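PDB 6XXW: beta-glucuronidase from Dictyoglomus thermophilum, which probably hydrolyses beta-D-glucuronides, as a family 2 glycoside hydrolase that releases glucuronic acid from its conjugates. Local coordinates for residues A[412-417]-A[426-431]; A[444-449]-A[455-460]. One frame throughout, in Å; residues are numbered along the deposited sequence.

Contacts 1 and 2 lie side by side in the TIM barrel, their centres about 7 Å apart, on the neighbouring parallel strands 408-415 and 444-448. Both are buried, but their chemistry differs. Contact 1 (412-417 with 426-431) is wholly apolar and packs a strand against the helix that follows it; contact 2 (444-449 with 455-460) adds a buried carboxylate and hydroxyls where a strand meets the loop after it. Helix 422-438 serves both, as Val457 of contact 2 also touches Phe428 of contact 1. Glu416 N probably hydrogen-bonds Val447 O (2.7 Å) between the strands. Nearer the surface, Arg429 NH1 probably hydrogen-bonds Tyr460 OH at 3.0 Å.

Contact 1 of 2, residues A[412-417]-A[426-431]; sequences SVANEA and EYFRRV
The Phe428 ring overlaps the methyl of Ala414, its outer end pressed against that small side chain: Ala414 CB lies 3.5 Å from both CE1 and CZ. Two more residues of 412-417 meet the same ring obliquely. Val413 CG2 sits 4.0 Å from Phe428 CD1, and Ala417 CB touches the opposite rim, 3.8 Å from CE2. With CG beside the backbone N and anti to the carbonyl carbon (chi1 -84°), the ring projects from the helix into this row of aliphatic groups. Tyr427, next to it in the helix, lays its CD1 over the centre of one ring face. Strand 408-415 and helix 422-438 open a beta-alpha-beta unit of the TIM barrel that strand 444-448 completes; the short segments run nearly antiparallel at 152°, their axes 9.9 Å apart. One helical turn beyond Phe428, Val431 presents CG1 to Val413 CB at 3.8 Å, the two branched side chains passing alongside, pointing opposite ways. Leu388 and His391 of helix 385-402 also touch Val431. Asn415 CB points away from the helix; its ND2 and Glu416 OE1 hydrogen-bond a Tris molecule, probably from the crystallisation liquor, consistent with an active site in which Glu416 matches the acid/base glutamate of family 2 relatives.

Contact 2 of 2, residues A[444-449]-A[455-460]; sequences ITIVEN and TKVSKY
Glu448 OE2 accepts two short hydrogen bonds from the loop, from Thr455 OG1 (2.5 Å) and Ser458 OG (2.6 Å). The threonine hydroxyl arrives on the syn side, 31° out of the carboxylate plane, whereas Ser458 OG donates to the anti lone pair of OE2, the one turned away from OE1. A bend at chi2 (-94°) turns the Glu448 carboxylate toward the loop, and its other oxygen, OE1, bonds Thr419 OG1, so both oxygens of this buried group have partners. A leucine in place of Glu448 would probably leave the Thr455 and Ser458 hydroxyls without their shared acceptor and the loop less firmly held to the strand. Thr455 OG1 also accepts from Val457 N at 3.1 Å, an ST turn that leads into the 3-10 segment 458-460. This loop joins TIM-barrel strand 444-448 to strand 463-467, where a long helix would be expected in a regular beta-alpha repeat. One water donates to both Ile446 O (2.7 Å) and Ser458 OG (3.0 Å), bridging strand backbone and loop side chain. Apolar contact comes two residues earlier in the strand: Ile446 crosses Val457 at about a right angle, with CD1 of the isoleucine 3.8 Å from CG1 of the valine.

Contact 1 of 2, residues A[412-417]-A[426-431]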
loop_
_atom_site.group_PDB
_atom_site.type_symbol
_atom_site.label_atom_id
_atom_site.label_comp_id
_atom_site.label_asym_id
_atom_site.label_seq_id
_atom_site.Cartn_x
_atom_site.Cartn_y
_atom_site.Cartn_z
ATOM N N SER A 412 23.802 -23.540 16.823
ATOM C CA SER A 412 23.614 -22.364 17.674
ATOM C C SER A 412 22.843 -22.781 18.918
ATOM O O SER A 412 21.757 -23.354 18.810
ATOM C CB SER A 412 22.870 -21.246 16.944
ATOM O OG SER A 412 22.611 -20.178 17.851
ATOM N N VAL A 413 23.411 -22.532 20.096
ATOM C CA VAL A 413 22.763 -23.028 21.308
ATOM C C VAL A 413 21.687 -22.086 21.851
ATOM O O VAL A 413 20.847 -22.528 22.652
ATOM C CB VAL A 413 23.785 -23.342 22.425
ATOM C CG1 VAL A 413 24.771 -24.440 21.975
ATOM C CG2 VAL A 413 24.518 -22.097 22.881
ATOM N N ALA A 414 21.662 -20.820 21.425
ATOM C CA ALA A 414 20.677 -19.865 21.933
ATOM C C ALA A 414 20.707 -18.591 21.094
ATOM O O ALA A 414 21.649 -18.338 20.339
ATOM C CB ALA A 414 20.921 -19.521 23.408
ATOM N N ASN A 415 19.668 -17.774 21.264
ATOM C CA ASN A 415 19.574 -16.468 20.614
ATOM C C ASN A 415 19.223 -15.410 21.647
ATOM O O ASN A 415 18.133 -15.448 22.225
ATOM C CB ASN A 415 18.520 -16.462 19.508
ATOM C CG ASN A 415 18.411 -15.113 18.816
ATOM O OD1 ASN A 415 19.184 -14.810 17.904
ATOM N ND2 ASN A 415 17.451 -14.287 19.253
ATOM N N GLU A 416 20.134 -14.458 21.856
ATOM C CA GLU A 416 19.871 -13.277 22.684
ATOM C C GLU A 416 19.401 -13.647 24.087
ATOM O O GLU A 416 18.455 -13.060 24.617
ATOM C CB GLU A 416 18.861 -12.347 22.003
ATOM C CG GLU A 416 19.329 -11.782 20.646
ATOM C CD GLU A 416 18.408 -10.691 20.113
ATOM O OE1 GLU A 416 17.215 -10.660 20.496
ATOM O OE2 GLU A 416 18.882 -9.856 19.314
ATOM N N ALA A 417 20.062 -14.629 24.696
ATOM C CA ALA A 417 19.849 -14.887 26.112
ATOM C C ALA A 417 20.512 -13.797 26.961
ATOM O O ALA A 417 21.347 -13.019 26.492
ATOM C CB ALA A 417 20.401 -16.261 26.496
ATOM N N GLU A 426 27.191 -20.829 34.049
ATOM C CA GLU A 426 27.145 -22.258 34.351
ATOM C C GLU A 426 26.129 -22.965 33.468
ATOM O O GLU A 426 26.374 -24.087 32.997
ATOM C CB GLU A 426 26.805 -22.475 35.827
ATOM N N TYR A 427 24.976 -22.323 33.246
ATOM C CA TYR A 427 23.962 -22.888 32.358
ATOM C C TYR A 427 24.553 -23.218 30.990
ATOM O O TYR A 427 24.453 -24.357 30.511
ATOM C CB TYR A 427 22.781 -21.916 32.238
ATOM C CG TYR A 427 21.657 -22.400 31.348
ATOM C CD1 TYR A 427 21.722 -22.247 29.971
ATOM C CD2 TYR A 427 20.527 -22.994 31.886
ATOM C CE1 TYR A 427 20.695 -22.672 29.160
ATOM C CE2 TYR A 427 19.499 -23.426 31.083
ATOM C CZ TYR A 427 19.588 -23.272 29.718
ATOM O OH TYR A 427 18.558 -23.705 28.906
ATOM N N PHE A 428 25.200 -22.243 30.352
ATOM C CA PHE A 428 25.609 -22.458 28.968
ATOM C C PHE A 428 26.899 -23.267 28.861
ATOM O O PHE A 428 27.088 -23.987 27.875
ATOM C CB PHE A 428 25.725 -21.112 28.255
ATOM C CG PHE A 428 24.404 -20.612 27.732
ATOM C CD1 PHE A 428 23.746 -21.305 26.722
ATOM C CD2 PHE A 428 23.797 -19.488 28.283
ATOM C CE1 PHE A 428 22.513 -20.865 26.240
ATOM C CE2 PHE A 428 22.562 -19.044 27.815
ATOM C CZ PHE A 428 21.923 -19.740 26.789
ATOM N N ARG A 429 27.788 -23.182 29.854
ATOM C CA ARG A 429 28.914 -24.111 29.881
ATOM C C ARG A 429 28.435 -25.553 29.743
ATOM O O ARG A 429 29.005 -26.335 28.978
ATOM C CB ARG A 429 29.715 -23.938 31.173
ATOM C CG ARG A 429 30.769 -22.831 31.104
ATOM C CD ARG A 429 31.278 -22.455 32.498
ATOM N NE ARG A 429 31.902 -23.603 33.149
ATOM C CZ ARG A 429 33.213 -23.745 33.331
ATOM N NH1 ARG A 429 34.049 -22.802 32.916
ATOM N NH2 ARG A 429 33.686 -24.837 33.922
ATOM N N ARG A 430 27.374 -25.918 30.469
ATOM C CA ARG A 430 26.875 -27.289 30.397
ATOM C C ARG A 430 26.239 -27.581 29.043
ATOM O O ARG A 430 26.409 -28.675 28.493
ATOM C CB ARG A 430 25.868 -27.543 31.518
ATOM C CG ARG A 430 26.452 -27.386 32.924
ATOM C CD ARG A 430 25.771 -28.336 33.913
ATOM N NE ARG A 430 25.314 -29.567 33.270
ATOM C CZ ARG A 430 26.104 -30.591 32.951
ATOM N NH1 ARG A 430 27.406 -30.545 33.219
ATOM N NH2 ARG A 430 25.590 -31.666 32.364
ATOM N N VAL A 431 25.469 -26.627 28.505
ATOM C CA VAL A 431 24.858 -26.829 27.191
ATOM C C VAL A 431 25.940 -27.001 26.140
ATOM O O VAL A 431 25.901 -27.927 25.316
ATOM C CB VAL A 431 23.931 -25.649 26.838
ATOM C CG1 VAL A 431 23.481 -25.750 25.393
ATOM C CG2 VAL A 431 22.731 -25.623 27.766
#

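Contact 2 of 2, residues A[444-449]-A[455-460]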
loop_
_atom_site.group_PDB
_atom_site.type_symbol
_atom_site.label_atom_id
_atom_site.label_comp_id
_atom_site.label_asym_id
_atom_site.label_seq_id
_atom_site.Cartn_x
_atom_site.Cartn_y
_atom_site.Cartn_z
ATOM N N ILE A 444 30.410 -24.672 17.110
ATOM C CA ILE A 444 29.309 -24.241 17.958
ATOM C C ILE A 444 29.357 -22.728 18.113
ATOM O O ILE A 444 30.440 -22.149 18.246
ATOM C CB ILE A 444 29.382 -24.922 19.338
ATOM C CG1 ILE A 444 29.275 -26.437 19.179
ATOM C CG2 ILE A 444 28.309 -24.360 20.273
ATOM C CD1 ILE A 444 29.649 -27.181 20.429
ATOM N N THR A 445 28.182 -22.084 18.105
ATOM C CA THR A 445 28.078 -20.653 18.369
ATOM C C THR A 445 26.929 -20.398 19.342
ATOM O O THR A 445 26.196 -21.310 19.744
ATOM C CB THR A 445 27.867 -19.839 17.068
ATOM O OG1 THR A 445 27.947 -18.425 17.335
ATOM C CG2 THR A 445 26.519 -20.137 16.469
ATOM N N ILE A 446 26.809 -19.138 19.746
ATOM C CA ILE A 446 25.639 -18.618 20.444
ATOM C C ILE A 446 25.415 -17.209 19.918
ATOM O O ILE A 446 26.378 -16.471 19.680
ATOM C CB ILE A 446 25.803 -18.619 21.981
ATOM C CG1 ILE A 446 24.504 -18.133 22.643
ATOM C CG2 ILE A 446 26.985 -17.718 22.436
ATOM C CD1 ILE A 446 24.442 -18.400 24.147
ATOM N N VAL A 447 24.157 -16.838 19.692
ATOM C CA VAL A 447 23.854 -15.567 19.038
ATOM C C VAL A 447 23.552 -14.534 20.119
ATOM O O VAL A 447 22.654 -14.727 20.948
ATOM C CB VAL A 447 22.704 -15.698 18.026
ATOM C CG1 VAL A 447 22.392 -14.329 17.407
ATOM C CG2 VAL A 447 23.077 -16.700 16.919
ATOM N N GLU A 448 24.326 -13.452 20.119
ATOM C CA GLU A 448 24.392 -12.511 21.230
ATOM C C GLU A 448 23.812 -11.163 20.836
ATOM O O GLU A 448 24.058 -10.681 19.730
ATOM C CB GLU A 448 25.842 -12.281 21.669
ATOM C CG GLU A 448 26.547 -13.506 22.214
ATOM C CD GLU A 448 26.458 -13.603 23.737
ATOM O OE1 GLU A 448 25.469 -13.089 24.321
ATOM O OE2 GLU A 448 27.380 -14.203 24.350
ATOM N N ASN A 449 23.088 -10.529 21.762
ATOM C CA ASN A 449 22.889 -9.087 21.684
ATOM C C ASN A 449 23.430 -8.368 22.913
ATOM O O ASN A 449 23.418 -7.134 22.941
ATOM C CB ASN A 449 21.406 -8.739 21.444
ATOM C CG ASN A 449 20.512 -9.055 22.630
ATOM O OD1 ASN A 449 20.905 -9.763 23.556
ATOM N ND2 ASN A 449 19.284 -8.536 22.592
ATOM N N THR A 455 29.142 -10.258 28.157
ATOM C CA THR A 455 28.713 -11.647 28.045
ATOM C C THR A 455 29.701 -12.562 28.766
ATOM O O THR A 455 30.917 -12.440 28.608
ATOM C CB THR A 455 28.546 -12.098 26.587
ATOM O OG1 THR A 455 28.390 -13.525 26.566
ATOM C CG2 THR A 455 29.739 -11.695 25.701
ATOM N N LYS A 456 29.172 -13.479 29.563
ATOM C CA LYS A 456 29.989 -14.476 30.230
ATOM C C LYS A 456 30.003 -15.803 29.485
ATOM O O LYS A 456 30.472 -16.802 30.037
ATOM C CB LYS A 456 29.489 -14.673 31.660
ATOM C CG LYS A 456 29.662 -13.436 32.556
ATOM C CD LYS A 456 28.865 -13.575 33.830
ATOM C CE LYS A 456 29.089 -12.381 34.748
ATOM N NZ LYS A 456 30.524 -12.274 35.132
ATOM N N VAL A 457 29.506 -15.841 28.241
ATOM C CA VAL A 457 29.253 -17.098 27.548
ATOM C C VAL A 457 30.006 -17.204 26.223
ATOM O O VAL A 457 30.434 -18.298 25.842
ATOM C CB VAL A 457 27.738 -17.308 27.337
ATOM C CG1 VAL A 457 27.470 -18.545 26.470
ATOM C CG2 VAL A 457 27.039 -17.419 28.698
ATOM N N SER A 458 30.171 -16.090 25.492
ATOM C CA SER A 458 30.771 -16.159 24.155
ATOM C C SER A 458 32.209 -16.667 24.179
ATOM O O SER A 458 32.683 -17.197 23.165
ATOM C CB SER A 458 30.723 -14.790 23.465
ATOM O OG SER A 458 29.448 -14.564 22.858
ATOM N N LYS A 459 32.919 -16.512 25.301
ATOM C CA LYS A 459 34.284 -17.030 25.376
ATOM C C LYS A 459 34.348 -18.550 25.218
ATOM O O LYS A 459 35.432 -19.080 24.945
ATOM C CB LYS A 459 34.951 -16.607 26.695
ATOM C CG LYS A 459 34.140 -16.894 27.968
ATOM C CD LYS A 459 34.752 -16.170 29.179
ATOM C CE LYS A 459 34.065 -16.548 30.498
ATOM N NZ LYS A 459 34.505 -15.684 31.655
ATOM N N TYR A 460 33.216 -19.255 25.353
ATOM C CA TYR A 460 33.170 -20.713 25.283
ATOM C C TYR A 460 32.792 -21.275 23.911
ATOM O O TYR A 460 32.805 -22.497 23.752
ATOM C CB TYR A 460 32.190 -21.264 26.328
ATOM C CG TYR A 460 32.568 -20.948 27.770
ATOM C CD1 TYR A 460 33.659 -21.562 28.377
ATOM C CD2 TYR A 460 31.840 -20.019 28.512
ATOM C CE1 TYR A 460 34.002 -21.277 29.697
ATOM C CE2 TYR A 460 32.167 -19.736 29.833
ATOM C CZ TYR A 460 33.262 -20.369 30.417
ATOM O OH TYR A 460 33.600 -20.095 31.726
HETATM O O HOH W 1 28.836 -15.569 20.096
#